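Side-chain contacts in suppressor protein MPT5 (Saccharomyces cerevisiae, PDB 5BZ1), which binds specific sequences in the 3'-untranslated regions of target mRNAs through its Pumilio-repeat domain, regulates gene expression after transcription and negatively regulates HO expression: residues Leu117-Phe122 with Phe150-Ser155; Gln131-Ile136 with Ile170-Thr175; Gly158-Ala163 with Gln184-Val189; Cys190-Ile195 with Lys226-Tyr231. All blocks are in the same frame, centred on the assembly; numbering follows the deposited sequence.

Contact 1: Leu117-Phe122 with Phe150-Ser155; sequences LIIKGF and FKFSPS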
loop_
_atom_site.group_PDB
_atom_site.type_symbol
_atom_site.label_atom_id
_atom_site.label_comp_id
_atom_site.label_asym_id
_atom_site.label_seq_id
_atom_site.Cartn_x
_atom_site.Cartn_y
_atom_site.Cartn_z
ATOM N N LEU A 117 4.619 20.666 13.702
ATOM C CA LEU A 117 4.394 21.802 12.808
ATOM C C LEU A 117 4.030 21.328 11.401
ATOM O O LEU A 117 3.069 21.809 10.800
ATOM C CB LEU A 117 5.624 22.708 12.754
ATOM C CG LEU A 117 5.815 23.647 13.943
ATOM C CD1 LEU A 117 7.157 24.354 13.855
ATOM C CD2 LEU A 117 4.684 24.662 14.008
ATOM N N ILE A 118 4.803 20.377 10.885
ATOM C CA ILE A 118 4.534 19.773 9.583
ATOM C C ILE A 118 3.143 19.129 9.554
ATOM O O ILE A 118 2.363 19.350 8.626
ATOM C CB ILE A 118 5.604 18.718 9.235
ATOM C CG1 ILE A 118 6.940 19.396 8.919
ATOM C CG2 ILE A 118 5.165 17.859 8.061
ATOM C CD1 ILE A 118 8.120 18.438 8.863
ATOM N N ILE A 119 2.843 18.336 10.579
ATOM C CA ILE A 119 1.542 17.682 10.708
ATOM C C ILE A 119 0.406 18.711 10.795
ATOM O O ILE A 119 -0.688 18.495 10.268
ATOM C CB ILE A 119 1.528 16.732 11.927
ATOM C CG1 ILE A 119 2.465 15.552 11.680
ATOM C CG2 ILE A 119 0.123 16.224 12.223
ATOM C CD1 ILE A 119 2.166 14.808 10.380
ATOM N N LYS A 120 0.675 19.838 11.446
ATOM C CA LYS A 120 -0.308 20.913 11.537
ATOM C C LYS A 120 -0.619 21.485 10.151
ATOM O O LYS A 120 -1.766 21.828 9.849
ATOM C CB LYS A 120 0.190 22.019 12.468
ATOM C CG LYS A 120 -0.793 23.169 12.661
ATOM C CD LYS A 120 -0.211 24.224 13.591
ATOM C CE LYS A 120 -1.106 25.446 13.679
ATOM N NZ LYS A 120 -0.535 26.476 14.586
ATOM N N GLY A 121 0.401 21.566 9.302
ATOM C CA GLY A 121 0.222 22.082 7.956
ATOM C C GLY A 121 -0.654 21.183 7.105
ATOM O O GLY A 121 -1.367 21.656 6.214
ATOM N N PHE A 122 -0.600 19.883 7.380
ATOM C CA PHE A 122 -1.398 18.909 6.646
ATOM C C PHE A 122 -2.797 18.743 7.244
ATOM O O PHE A 122 -3.629 18.009 6.701
ATOM C CB PHE A 122 -0.691 17.550 6.608
ATOM C CG PHE A 122 0.432 17.470 5.608
ATOM C CD1 PHE A 122 0.168 17.481 4.243
ATOM C CD2 PHE A 122 1.752 17.362 6.030
ATOM C CE1 PHE A 122 1.202 17.403 3.316
ATOM C CE2 PHE A 122 2.791 17.286 5.111
ATOM C CZ PHE A 122 2.514 17.305 3.753
ATOM N N PHE A 150 6.755 6.748 6.515
ATOM C CA PHE A 150 7.926 6.003 6.970
ATOM C C PHE A 150 8.768 6.731 8.017
ATOM O O PHE A 150 9.522 6.097 8.756
ATOM C CB PHE A 150 8.797 5.592 5.782
ATOM C CG PHE A 150 8.195 4.499 4.945
ATOM C CD1 PHE A 150 8.124 3.197 5.426
ATOM C CD2 PHE A 150 7.699 4.770 3.676
ATOM C CE1 PHE A 150 7.567 2.185 4.658
ATOM C CE2 PHE A 150 7.143 3.766 2.904
ATOM C CZ PHE A 150 7.077 2.472 3.394
ATOM N N LYS A 151 8.639 8.053 8.080
ATOM C CA LYS A 151 9.445 8.856 9.002
ATOM C C LYS A 151 8.725 9.143 10.328
ATOM O O LYS A 151 9.348 9.150 11.391
ATOM C CB LYS A 151 9.856 10.174 8.332
ATOM C CG LYS A 151 10.758 11.070 9.176
ATOM C CD LYS A 151 12.148 10.459 9.362
ATOM C CE LYS A 151 13.074 11.419 10.107
ATOM N NZ LYS A 151 14.441 10.855 10.281
ATOM N N PHE A 152 7.415 9.374 10.262
ATOM C CA PHE A 152 6.654 9.795 11.438
ATOM C C PHE A 152 6.004 8.626 12.171
ATOM O O PHE A 152 5.779 7.561 11.591
ATOM C CB PHE A 152 5.567 10.799 11.043
ATOM C CG PHE A 152 6.097 12.091 10.477
ATOM C CD1 PHE A 152 7.415 12.484 10.693
ATOM C CD2 PHE A 152 5.265 12.922 9.736
ATOM C CE1 PHE A 152 7.897 13.682 10.168
ATOM C CE2 PHE A 152 5.737 14.119 9.212
ATOM C CZ PHE A 152 7.055 14.500 9.427
ATOM N N SER A 153 5.700 8.836 13.450
ATOM C CA SER A 153 4.934 7.866 14.228
ATOM C C SER A 153 3.502 7.790 13.709
ATOM O O SER A 153 2.928 8.811 13.318
ATOM C CB SER A 153 4.908 8.265 15.702
ATOM O OG SER A 153 4.077 7.392 16.446
ATOM N N PRO A 154 2.919 6.580 13.702
ATOM C CA PRO A 154 1.520 6.385 13.299
ATOM C C PRO A 154 0.542 7.243 14.102
ATOM O O PRO A 154 -0.557 7.513 13.619
ATOM C CB PRO A 154 1.285 4.897 13.577
ATOM C CG PRO A 154 2.634 4.278 13.363
ATOM C CD PRO A 154 3.613 5.297 13.912
ATOM N N SER A 155 0.936 7.678 15.297
ATOM C CA SER A 155 0.114 8.594 16.085
ATOM C C SER A 155 -0.090 9.943 15.378
ATOM O O SER A 155 -0.911 10.757 15.811
ATOM C CB SER A 155 0.736 8.825 17.463
ATOM O OG SER A 155 1.883 9.649 17.368
#
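The ring of Phe-152 meets two consecutive isoleucines of helix 112-121, and each comes to it differently. Ile-118 lies crosswise to the phenylalanine, the two side chains running at about a right angle. Its CG2 methyl comes up at the ring edge, near the ring plane, 4.0 Å from CE2 of Phe-152, while its CD1 reaches the far end of the same ring at CZ, 4.1 Å away. Ile-119 instead runs past the phenylalanine in the opposite direction, and its CD1 arrives obliquely to the ring, 3.7 Å from Phe-152 CD2. With CG set beside the backbone N (chi1 -63°), the Phe-152 ring points across to the helix carrying both isoleucines. Phe-152 is the first residue past helix 141-151, and the contact therefore ties the exit of that helix in Pumilio repeat 4 to the isoleucine helix of repeat 3, as successive repeats of a PUF domain stack into one continuous scaffold. No hydrogen bond joins the two segments; the union is entirely apolar. Cut back to an alanine here, the Phe-152 side chain would lose its ring, which is likely to leave CG2 and CD1 of Ile-118 and CD1 of Ile-119 without their shared partner and open a gap between the repeats. Ile-106 of helix 98-107 touches both Ile-118 and Phe-152, adding a third helix to this buried interface.

Contact 2: Gln131-Ile136 with Ile170-Thr175; sequences QVVTLI and IITIST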
loop_
_atom_site.group_PDB
_atom_site.type_symbol
_atom_site.label_atom_id
_atom_site.label_comp_id
_atom_site.label_asym_id
_atom_site.label_seq_id
_atom_site.Cartn_x
_atom_site.Cartn_y
_atom_site.Cartn_z
ATOM N N GLN A 131 -7.854 17.988 -0.699
ATOM C CA GLN A 131 -6.468 18.251 -1.063
ATOM C C GLN A 131 -5.536 17.111 -0.643
ATOM O O GLN A 131 -4.585 16.791 -1.358
ATOM C CB GLN A 131 -6.006 19.596 -0.493
ATOM C CG GLN A 131 -6.473 20.800 -1.317
ATOM C CD GLN A 131 -6.158 22.125 -0.647
ATOM O OE1 GLN A 131 -6.088 22.208 0.581
ATOM N NE2 GLN A 131 -5.957 23.167 -1.449
ATOM N N VAL A 132 -5.817 16.491 0.504
ATOM C CA VAL A 132 -5.023 15.344 0.960
ATOM C C VAL A 132 -5.169 14.151 0.010
ATOM O O VAL A 132 -4.185 13.484 -0.322
ATOM C CB VAL A 132 -5.385 14.912 2.398
ATOM C CG1 VAL A 132 -4.606 13.666 2.790
ATOM C CG2 VAL A 132 -5.092 16.034 3.387
ATOM N N VAL A 133 -6.400 13.883 -0.421
ATOM C CA VAL A 133 -6.650 12.829 -1.403
ATOM C C VAL A 133 -5.845 13.114 -2.672
ATOM O O VAL A 133 -5.186 12.228 -3.219
ATOM C CB VAL A 133 -8.149 12.708 -1.742
ATOM C CG1 VAL A 133 -8.356 11.796 -2.937
ATOM C CG2 VAL A 133 -8.926 12.188 -0.540
ATOM N N THR A 134 -5.891 14.365 -3.117
ATOM C CA THR A 134 -5.113 14.815 -4.266
ATOM C C THR A 134 -3.618 14.538 -4.082
ATOM O O THR A 134 -2.962 14.039 -4.995
ATOM C CB THR A 134 -5.353 16.307 -4.545
ATOM O OG1 THR A 134 -6.687 16.486 -5.042
ATOM C CG2 THR A 134 -4.358 16.834 -5.567
ATOM N N LEU A 135 -3.092 14.839 -2.898
ATOM C CA LEU A 135 -1.691 14.561 -2.586
ATOM C C LEU A 135 -1.364 13.068 -2.685
ATOM O O LEU A 135 -0.324 12.687 -3.226
ATOM C CB LEU A 135 -1.339 15.077 -1.189
ATOM C CG LEU A 135 -1.244 16.595 -1.051
ATOM C CD1 LEU A 135 -0.743 16.985 0.327
ATOM C CD2 LEU A 135 -0.338 17.162 -2.124
ATOM N N ILE A 136 -2.255 12.235 -2.155
ATOM C CA ILE A 136 -2.066 10.786 -2.161
ATOM C C ILE A 136 -1.922 10.253 -3.590
ATOM O O ILE A 136 -1.109 9.366 -3.854
ATOM C CB ILE A 136 -3.230 10.071 -1.433
ATOM C CG1 ILE A 136 -3.182 10.373 0.065
ATOM C CG2 ILE A 136 -3.178 8.567 -1.650
ATOM C CD1 ILE A 136 -4.391 9.875 0.838
ATOM N N ILE A 170 -12.089 5.960 -0.308
ATOM C CA ILE A 170 -11.390 4.678 -0.389
ATOM C C ILE A 170 -11.325 4.186 -1.839
ATOM O O ILE A 170 -10.339 3.575 -2.252
ATOM C CB ILE A 170 -12.020 3.598 0.534
ATOM C CG1 ILE A 170 -11.153 2.338 0.567
ATOM C CG2 ILE A 170 -13.437 3.243 0.096
ATOM C CD1 ILE A 170 -9.753 2.579 1.101
ATOM N N ILE A 171 -12.367 4.487 -2.614
ATOM C CA ILE A 171 -12.392 4.156 -4.033
ATOM C C ILE A 171 -11.384 5.017 -4.802
ATOM O O ILE A 171 -10.521 4.500 -5.517
ATOM C CB ILE A 171 -13.793 4.365 -4.634
ATOM C CG1 ILE A 171 -14.821 3.482 -3.928
ATOM C CG2 ILE A 171 -13.786 4.065 -6.131
ATOM C CD1 ILE A 171 -14.723 2.023 -4.321
ATOM N N THR A 172 -11.509 6.333 -4.643
ATOM C CA THR A 172 -10.646 7.300 -5.320
ATOM C C THR A 172 -9.165 6.951 -5.159
ATOM O O THR A 172 -8.375 7.092 -6.093
ATOM C CB THR A 172 -10.886 8.726 -4.789
ATOM O OG1 THR A 172 -12.291 9.004 -4.776
ATOM C CG2 THR A 172 -10.166 9.760 -5.657
ATOM N N ILE A 173 -8.810 6.469 -3.973
ATOM C CA ILE A 173 -7.435 6.112 -3.649
ATOM C C ILE A 173 -7.033 4.704 -4.116
ATOM O O ILE A 173 -6.005 4.538 -4.771
ATOM C CB ILE A 173 -7.188 6.269 -2.132
ATOM C CG1 ILE A 173 -7.170 7.754 -1.762
ATOM C CG2 ILE A 173 -5.888 5.596 -1.715
ATOM C CD1 ILE A 173 -7.432 8.034 -0.296
ATOM N N SER A 174 -7.839 3.697 -3.780
ATOM C CA SER A 174 -7.492 2.303 -4.064
ATOM C C SER A 174 -7.466 1.971 -5.557
ATOM O O SER A 174 -6.760 1.056 -5.979
ATOM C CB SER A 174 -8.455 1.350 -3.352
ATOM O OG SER A 174 -8.428 1.524 -1.950
ATOM N N THR A 175 -8.247 2.706 -6.345
ATOM C CA THR A 175 -8.342 2.450 -7.779
ATOM C C THR A 175 -7.417 3.358 -8.577
ATOM O O THR A 175 -7.514 3.438 -9.807
ATOM C CB THR A 175 -9.780 2.622 -8.297
ATOM O OG1 THR A 175 -10.167 3.999 -8.198
ATOM C CG2 THR A 175 -10.744 1.763 -7.485
#
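Ile-173 packs against Ile-136 where two neighbouring Pumilio repeats, 4 and 5, set equivalent short helices side by side. The segment axes run nearly parallel, 20° apart, and approach to 10.1 Å, a spacing bridged by branched aliphatic side chains. From CB, which is directed at the other helix, Ile-173 sends CG2 anti to its own backbone nitrogen, and this methyl meets CG2 of Ile-136 at 4.0 Å. The other branch, CG1, lies beside the backbone nitrogen (chi1 -71°) and touches the same Ile-136 CG2 methyl; it also comes within 4.4 Å of CG1 of Val-133. The chain then extends to CD1, which ends 3.7 Å from CD1 of Ile-136. The two isoleucines thus touch at both branches although their side chains cross at about a right angle. One turn back, Val-133 turns CG1 to the CG2 methyl of Thr-172, 3.8 Å away, at the more exposed margin of the contact. Val-182 of helix 179-189 lies against Ile-136, and Ile-164 of helix 158-165 against Ile-173. At the end of helix 169-174 two hydroxyls fold back onto backbone carbonyls. Ser-174 OG donates to Ile-170 O, reaching it from the face opposite to Ser-174 N, whereas Thr-175 OG1 sits above the carbonyl plane of Ile-171, 2.8 Å from its O.

Contact 3: Gly158-Ala163 with Gln184-Val189; sequences GFIIDA and QKLLSV. With nucleotides of chain B.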
loop_
_atom_site.group_PDB
_atom_site.type_symbol
_atom_site.label_atom_id
_atom_site.label_comp_id
_atom_site.label_asym_id
_atom_site.label_seq_id
_atom_site.Cartn_x
_atom_site.Cartn_y
_atom_site.Cartn_z
ATOM N N GLY A 158 -3.190 10.913 11.502
ATOM C CA GLY A 158 -4.568 11.379 11.541
ATOM C C GLY A 158 -5.128 11.976 10.259
ATOM O O GLY A 158 -6.213 11.592 9.820
ATOM N N PHE A 159 -4.394 12.906 9.652
ATOM C CA PHE A 159 -4.877 13.585 8.451
ATOM C C PHE A 159 -4.991 12.654 7.245
ATOM O O PHE A 159 -5.809 12.879 6.348
ATOM C CB PHE A 159 -4.000 14.796 8.118
ATOM C CG PHE A 159 -2.676 14.447 7.491
ATOM C CD1 PHE A 159 -2.520 14.480 6.110
ATOM C CD2 PHE A 159 -1.581 14.120 8.279
ATOM C CE1 PHE A 159 -1.301 14.181 5.525
ATOM C CE2 PHE A 159 -0.354 13.820 7.700
ATOM C CZ PHE A 159 -0.216 13.851 6.322
ATOM N N ILE A 160 -4.164 11.613 7.229
ATOM C CA ILE A 160 -4.206 10.621 6.163
ATOM C C ILE A 160 -5.405 9.687 6.349
ATOM O O ILE A 160 -6.174 9.463 5.412
ATOM C CB ILE A 160 -2.909 9.792 6.113
ATOM C CG1 ILE A 160 -1.693 10.706 5.946
ATOM C CG2 ILE A 160 -2.961 8.786 4.977
ATOM C CD1 ILE A 160 -0.357 9.981 6.000
ATOM N N ILE A 161 -5.544 9.132 7.553
ATOM C CA ILE A 161 -6.667 8.256 7.876
ATOM C C ILE A 161 -7.988 8.975 7.610
ATOM O O ILE A 161 -8.883 8.422 6.963
ATOM C CB ILE A 161 -6.637 7.787 9.355
ATOM C CG1 ILE A 161 -5.269 7.201 9.722
ATOM C CG2 ILE A 161 -7.755 6.780 9.624
ATOM C CD1 ILE A 161 -4.859 6.012 8.872
ATOM N N ASP A 162 -8.099 10.208 8.105
ATOM C CA ASP A 162 -9.319 11.002 7.953
ATOM C C ASP A 162 -9.724 11.176 6.488
ATOM O O ASP A 162 -10.898 11.065 6.138
ATOM C CB ASP A 162 -9.154 12.381 8.603
ATOM C CG ASP A 162 -9.133 12.319 10.121
ATOM O OD1 ASP A 162 -9.400 11.236 10.683
ATOM O OD2 ASP A 162 -8.854 13.364 10.749
ATOM N N ALA A 163 -8.743 11.452 5.635
ATOM C CA ALA A 163 -8.996 11.640 4.210
ATOM C C ALA A 163 -9.490 10.357 3.544
ATOM O O ALA A 163 -10.392 10.384 2.707
ATOM C CB ALA A 163 -7.744 12.131 3.522
ATOM N N GLN A 184 -0.942 0.812 0.562
ATOM C CA GLN A 184 -0.241 -0.393 1.002
ATOM C C GLN A 184 0.911 -0.057 1.949
ATOM O O GLN A 184 1.143 -0.772 2.926
ATOM C CB GLN A 184 0.278 -1.186 -0.201
ATOM C CG GLN A 184 -0.822 -1.831 -1.042
ATOM C CD GLN A 184 -0.287 -2.544 -2.269
ATOM O OE1 GLN A 184 0.509 -3.476 -2.163
ATOM N NE2 GLN A 184 -0.727 -2.107 -3.443
ATOM N N LYS A 185 1.632 1.023 1.654
ATOM C CA LYS A 185 2.705 1.489 2.532
ATOM C C LYS A 185 2.135 1.833 3.903
ATOM O O LYS A 185 2.662 1.411 4.932
ATOM C CB LYS A 185 3.395 2.724 1.948
ATOM C CG LYS A 185 4.011 2.518 0.570
ATOM C CD LYS A 185 5.064 1.429 0.581
ATOM C CE LYS A 185 5.604 1.169 -0.823
ATOM N NZ LYS A 185 6.281 2.352 -1.430
ATOM N N LEU A 186 1.049 2.601 3.899
ATOM C CA LEU A 186 0.366 2.995 5.125
ATOM C C LEU A 186 -0.066 1.785 5.951
ATOM O O LEU A 186 0.190 1.725 7.156
ATOM C CB LEU A 186 -0.855 3.850 4.787
ATOM C CG LEU A 186 -1.688 4.323 5.977
ATOM C CD1 LEU A 186 -0.926 5.362 6.792
ATOM C CD2 LEU A 186 -3.017 4.876 5.515
ATOM N N LEU A 187 -0.715 0.825 5.296
ATOM C CA LEU A 187 -1.249 -0.351 5.979
ATOM C C LEU A 187 -0.144 -1.214 6.582
ATOM O O LEU A 187 -0.376 -1.942 7.548
ATOM C CB LEU A 187 -2.110 -1.187 5.026
ATOM C CG LEU A 187 -3.471 -0.622 4.617
ATOM C CD1 LEU A 187 -4.130 -1.500 3.566
ATOM C CD2 LEU A 187 -4.379 -0.486 5.819
ATOM N N SER A 188 1.057 -1.123 6.021
ATOM C CA SER A 188 2.169 -1.951 6.476
ATOM C C SER A 188 2.805 -1.435 7.768
ATOM O O SER A 188 3.553 -2.161 8.423
ATOM C CB SER A 188 3.233 -2.074 5.384
ATOM O OG SER A 188 3.867 -0.831 5.149
ATOM N N VAL A 189 2.506 -0.192 8.140
ATOM C CA VAL A 189 3.125 0.406 9.327
ATOM C C VAL A 189 2.143 0.992 10.349
ATOM O O VAL A 189 2.512 1.209 11.500
ATOM C CB VAL A 189 4.141 1.516 8.948
ATOM C CG1 VAL A 189 5.282 0.953 8.119
ATOM C CG2 VAL A 189 3.440 2.639 8.206
ATOM P P A B 4 1.227 -6.022 -14.552
ATOM O OP1 A B 4 1.994 -5.549 -15.728
ATOM O OP2 A B 4 1.807 -7.045 -13.644
ATOM O "O5'" A B 4 0.835 -4.768 -13.656
ATOM C "C5'" A B 4 0.080 -3.690 -14.191
ATOM C "C4'" A B 4 0.095 -2.509 -13.257
ATOM O "O4'" A B 4 -0.583 -2.859 -12.026
ATOM C "C3'" A B 4 1.469 -2.048 -12.804
ATOM O "O3'" A B 4 2.116 -1.229 -13.763
ATOM C "C2'" A B 4 1.165 -1.333 -11.491
ATOM O "O2'" A B 4 0.698 -0.011 -11.726
ATOM C "C1'" A B 4 0.005 -2.174 -10.941
ATOM N N9 A B 4 0.442 -3.163 -9.935
ATOM C C8 A B 4 1.025 -4.393 -10.146
ATOM N N7 A B 4 1.300 -5.038 -9.036
ATOM C C5 A B 4 0.872 -4.187 -8.022
ATOM C C6 A B 4 0.886 -4.293 -6.615
ATOM N N6 A B 4 1.365 -5.344 -5.944
ATOM N N1 A B 4 0.381 -3.257 -5.909
ATOM C C2 A B 4 -0.103 -2.195 -6.569
ATOM N N3 A B 4 -0.171 -1.981 -7.882
ATOM C C4 A B 4 0.342 -3.024 -8.564
#
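Leu-186 puts a single methyl, CD2, against two isoleucines of helix 158-165. This is helix-to-helix packing inside the PUF scaffold, between a helix that begins in Pumilio repeat 4 and the RNA-facing helix 179-189 of repeat 5. CD2 lies 3.9 Å from Ile-160 CG2 and 4.0 Å from Ile-161 CD1. Leu-186 reaches them because its CG stands anti to the backbone nitrogen (chi1 179°). Further out, Ile-149 of helix 141-151 and Ile-198 of helix 192-204 also touch Leu-186. Two residues earlier in the same helix, Gln-184 carries its amide to the base of A4 of chain B; Tyr-217, Ile-218 and Phe-221 of helix 215-223 touch this glutamine, and NE2 also bonds to Cys-180 O one turn back, which helps fix the amide. A leucine in place of Gln-184 would probably leave the adenine N1 without its protein donor and weaken readout of the base. In the complex, Gln-184 NE2 donates to A4 N1 of chain B at 2.9 Å, almost straight, with an N-H...N angle of 174°.

Contact 4: Cys190-Ile195 with Lys226-Tyr231; sequences CTLQQI and KELDFY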
loop_
_atom_site.group_PDB
_atom_site.type_symbol
_atom_site.label_atom_id
_atom_site.label_comp_id
_atom_site.label_asym_id
_atom_site.label_seq_id
_atom_site.Cartn_x
_atom_site.Cartn_y
_atom_site.Cartn_z
ATOM N N CYS A 190 0.906 1.258 9.936
ATOM C CA CYS A 190 -0.051 1.923 10.820
ATOM C C CYS A 190 -0.587 0.985 11.908
ATOM O O CYS A 190 -0.365 -0.226 11.850
ATOM C CB CYS A 190 -1.198 2.543 10.019
ATOM S SG CYS A 190 -2.309 1.344 9.256
ATOM N N THR A 191 -1.275 1.545 12.902
ATOM C CA THR A 191 -1.762 0.756 14.037
ATOM C C THR A 191 -2.927 -0.148 13.645
ATOM O O THR A 191 -3.604 0.097 12.647
ATOM C CB THR A 191 -2.199 1.645 15.219
ATOM O OG1 THR A 191 -3.536 2.119 15.007
ATOM C CG2 THR A 191 -1.254 2.828 15.378
ATOM N N LEU A 192 -3.158 -1.187 14.442
ATOM C CA LEU A 192 -4.227 -2.142 14.169
ATOM C C LEU A 192 -5.581 -1.438 14.071
ATOM O O LEU A 192 -6.360 -1.700 13.152
ATOM C CB LEU A 192 -4.258 -3.231 15.243
ATOM C CG LEU A 192 -5.062 -4.492 14.935
ATOM C CD1 LEU A 192 -4.926 -4.867 13.470
ATOM C CD2 LEU A 192 -4.598 -5.639 15.815
ATOM N N GLN A 193 -5.840 -0.523 15.002
ATOM C CA GLN A 193 -7.104 0.209 15.031
ATOM C C GLN A 193 -7.273 1.140 13.829
ATOM O O GLN A 193 -8.397 1.398 13.392
ATOM C CB GLN A 193 -7.263 0.965 16.354
ATOM C CG GLN A 193 -7.682 0.055 17.514
ATOM C CD GLN A 193 -7.739 0.774 18.848
ATOM O OE1 GLN A 193 -6.997 1.725 19.090
ATOM N NE2 GLN A 193 -8.625 0.317 19.726
ATOM N N GLN A 194 -6.159 1.635 13.296
ATOM C CA GLN A 194 -6.194 2.427 12.070
ATOM C C GLN A 194 -6.493 1.542 10.857
ATOM O O GLN A 194 -7.176 1.968 9.928
ATOM C CB GLN A 194 -4.882 3.199 11.870
ATOM C CG GLN A 194 -4.689 4.385 12.830
ATOM C CD GLN A 194 -3.273 4.932 12.803
ATOM O OE1 GLN A 194 -2.334 4.225 12.438
ATOM N NE2 GLN A 194 -3.111 6.193 13.195
ATOM N N ILE A 195 -5.974 0.316 10.870
ATOM C CA ILE A 195 -6.269 -0.654 9.814
ATOM C C ILE A 195 -7.764 -0.981 9.792
ATOM O O ILE A 195 -8.374 -1.073 8.723
ATOM C CB ILE A 195 -5.459 -1.959 9.995
ATOM C CG1 ILE A 195 -3.959 -1.687 9.896
ATOM C CG2 ILE A 195 -5.864 -3.007 8.962
ATOM C CD1 ILE A 195 -3.094 -2.909 10.156
ATOM N N LYS A 226 -2.633 -11.022 9.161
ATOM C CA LYS A 226 -3.144 -12.098 10.008
ATOM C C LYS A 226 -4.080 -11.625 11.120
ATOM O O LYS A 226 -5.033 -12.320 11.473
ATOM C CB LYS A 226 -1.980 -12.893 10.603
ATOM C CG LYS A 226 -1.045 -13.488 9.560
ATOM C CD LYS A 226 0.160 -14.162 10.202
ATOM C CE LYS A 226 1.049 -14.817 9.148
ATOM N NZ LYS A 226 2.048 -15.750 9.749
ATOM N N GLU A 227 -3.813 -10.441 11.663
ATOM C CA GLU A 227 -4.623 -9.898 12.747
ATOM C C GLU A 227 -6.054 -9.571 12.307
ATOM O O GLU A 227 -6.910 -9.280 13.144
ATOM C CB GLU A 227 -3.958 -8.652 13.346
ATOM C CG GLU A 227 -2.603 -8.905 14.009
ATOM C CD GLU A 227 -1.460 -9.033 13.013
ATOM O OE1 GLU A 227 -1.702 -8.922 11.791
ATOM O OE2 GLU A 227 -0.312 -9.244 13.458
ATOM N N LEU A 228 -6.307 -9.623 11.000
ATOM C CA LEU A 228 -7.635 -9.345 10.454
ATOM C C LEU A 228 -8.448 -10.623 10.232
ATOM O O LEU A 228 -9.657 -10.556 9.986
ATOM C CB LEU A 228 -7.532 -8.579 9.134
ATOM C CG LEU A 228 -6.822 -7.225 9.132
ATOM C CD1 LEU A 228 -6.984 -6.531 7.789
ATOM C CD2 LEU A 228 -7.344 -6.347 10.249
ATOM N N ASP A 229 -7.782 -11.773 10.321
ATOM C CA ASP A 229 -8.398 -13.071 10.037
ATOM C C ASP A 229 -9.749 -13.285 10.730
ATOM O O ASP A 229 -10.681 -13.823 10.130
ATOM C CB ASP A 229 -7.445 -14.209 10.426
ATOM C CG ASP A 229 -6.250 -14.324 9.490
ATOM O OD1 ASP A 229 -6.070 -13.435 8.633
ATOM O OD2 ASP A 229 -5.482 -15.302 9.624
ATOM N N PHE A 230 -9.853 -12.846 11.982
ATOM C CA PHE A 230 -11.025 -13.139 12.814
ATOM C C PHE A 230 -12.348 -12.573 12.279
ATOM O O PHE A 230 -13.418 -13.048 12.658
ATOM C CB PHE A 230 -10.792 -12.692 14.267
ATOM C CG PHE A 230 -10.912 -11.208 14.479
ATOM C CD1 PHE A 230 -12.073 -10.665 15.014
ATOM C CD2 PHE A 230 -9.866 -10.355 14.147
ATOM C CE1 PHE A 230 -12.193 -9.299 15.214
ATOM C CE2 PHE A 230 -9.977 -8.987 14.343
ATOM C CZ PHE A 230 -11.143 -8.458 14.876
ATOM N N TYR A 231 -12.275 -11.574 11.401
ATOM C CA TYR A 231 -13.484 -10.991 10.819
ATOM C C TYR A 231 -13.466 -10.932 9.289
ATOM O O TYR A 231 -14.507 -11.090 8.653
ATOM C CB TYR A 231 -13.745 -9.591 11.386
ATOM C CG TYR A 231 -12.904 -8.509 10.752
ATOM C CD1 TYR A 231 -13.421 -7.694 9.751
ATOM C CD2 TYR A 231 -11.596 -8.302 11.155
ATOM C CE1 TYR A 231 -12.654 -6.710 9.173
ATOM C CE2 TYR A 231 -10.826 -7.322 10.587
ATOM C CZ TYR A 231 -11.356 -6.531 9.597
ATOM O OH TYR A 231 -10.571 -5.560 9.040
#
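Leu-192, with CG anti to the backbone nitrogen (chi1 -165°), spreads both terminal methyls against the aliphatic root of Glu-227: CD1 and CD2 each lie 3.9 Å from its CB. Deeper in, the CG2 methyl of Ile-195 meets both branches of Leu-228, with CD1 and CD2 again 3.9 Å away, and Leu-228 CD2 in turn lies in plane at the edge of the Tyr-231 ring. Packing of this apolar kind is all that joins the segments. Hydrogen bonds serve the helix start instead. Thr-191 and Gln-194 form a capping box: Gln-194 N donates to Thr-191 OG1 at 3.2 Å, and Thr-191 N returns a bond to Gln-194 OE1 at 2.9 Å. The same amide's NE2 reaches back to Pro-154 O. In the fold, the contact joins the first turn of helix 192-204 in Pumilio repeat 5 to the approach into helix 229-240 in repeat 6; Phe-196, further along helix 192-204, also touches Leu-228, and Asp-229 forms a salt bridge with Lys-263 of helix 253-273.

How the contacts relate
Contacts 1, 2 and 4 each join one Pumilio repeat to the next, from repeat 3 to repeat 6, and contact 3 packs helix 158-165, which spans the boundary of repeats 4 and 5, on helix 179-189 of repeat 5. Contacts 1 and 3, about 11 Å apart between centres, share the stacked rings of Phe-122 and Phe-159. Contacts 2 and 3, also about 11 Å apart, meet where Val-132 CG1 packs 3.6 Å from Ala-163 CB. Contact 4 is joined to contact 3 through Ile-161 and Gln-194, but does not touch contact 2. Contact 3 reaches the RNA directly through Gln-184, whereas the nearest atoms of contacts 2, 1 and 4 lie about 7, 9 and 16 Å from the nucleic acid.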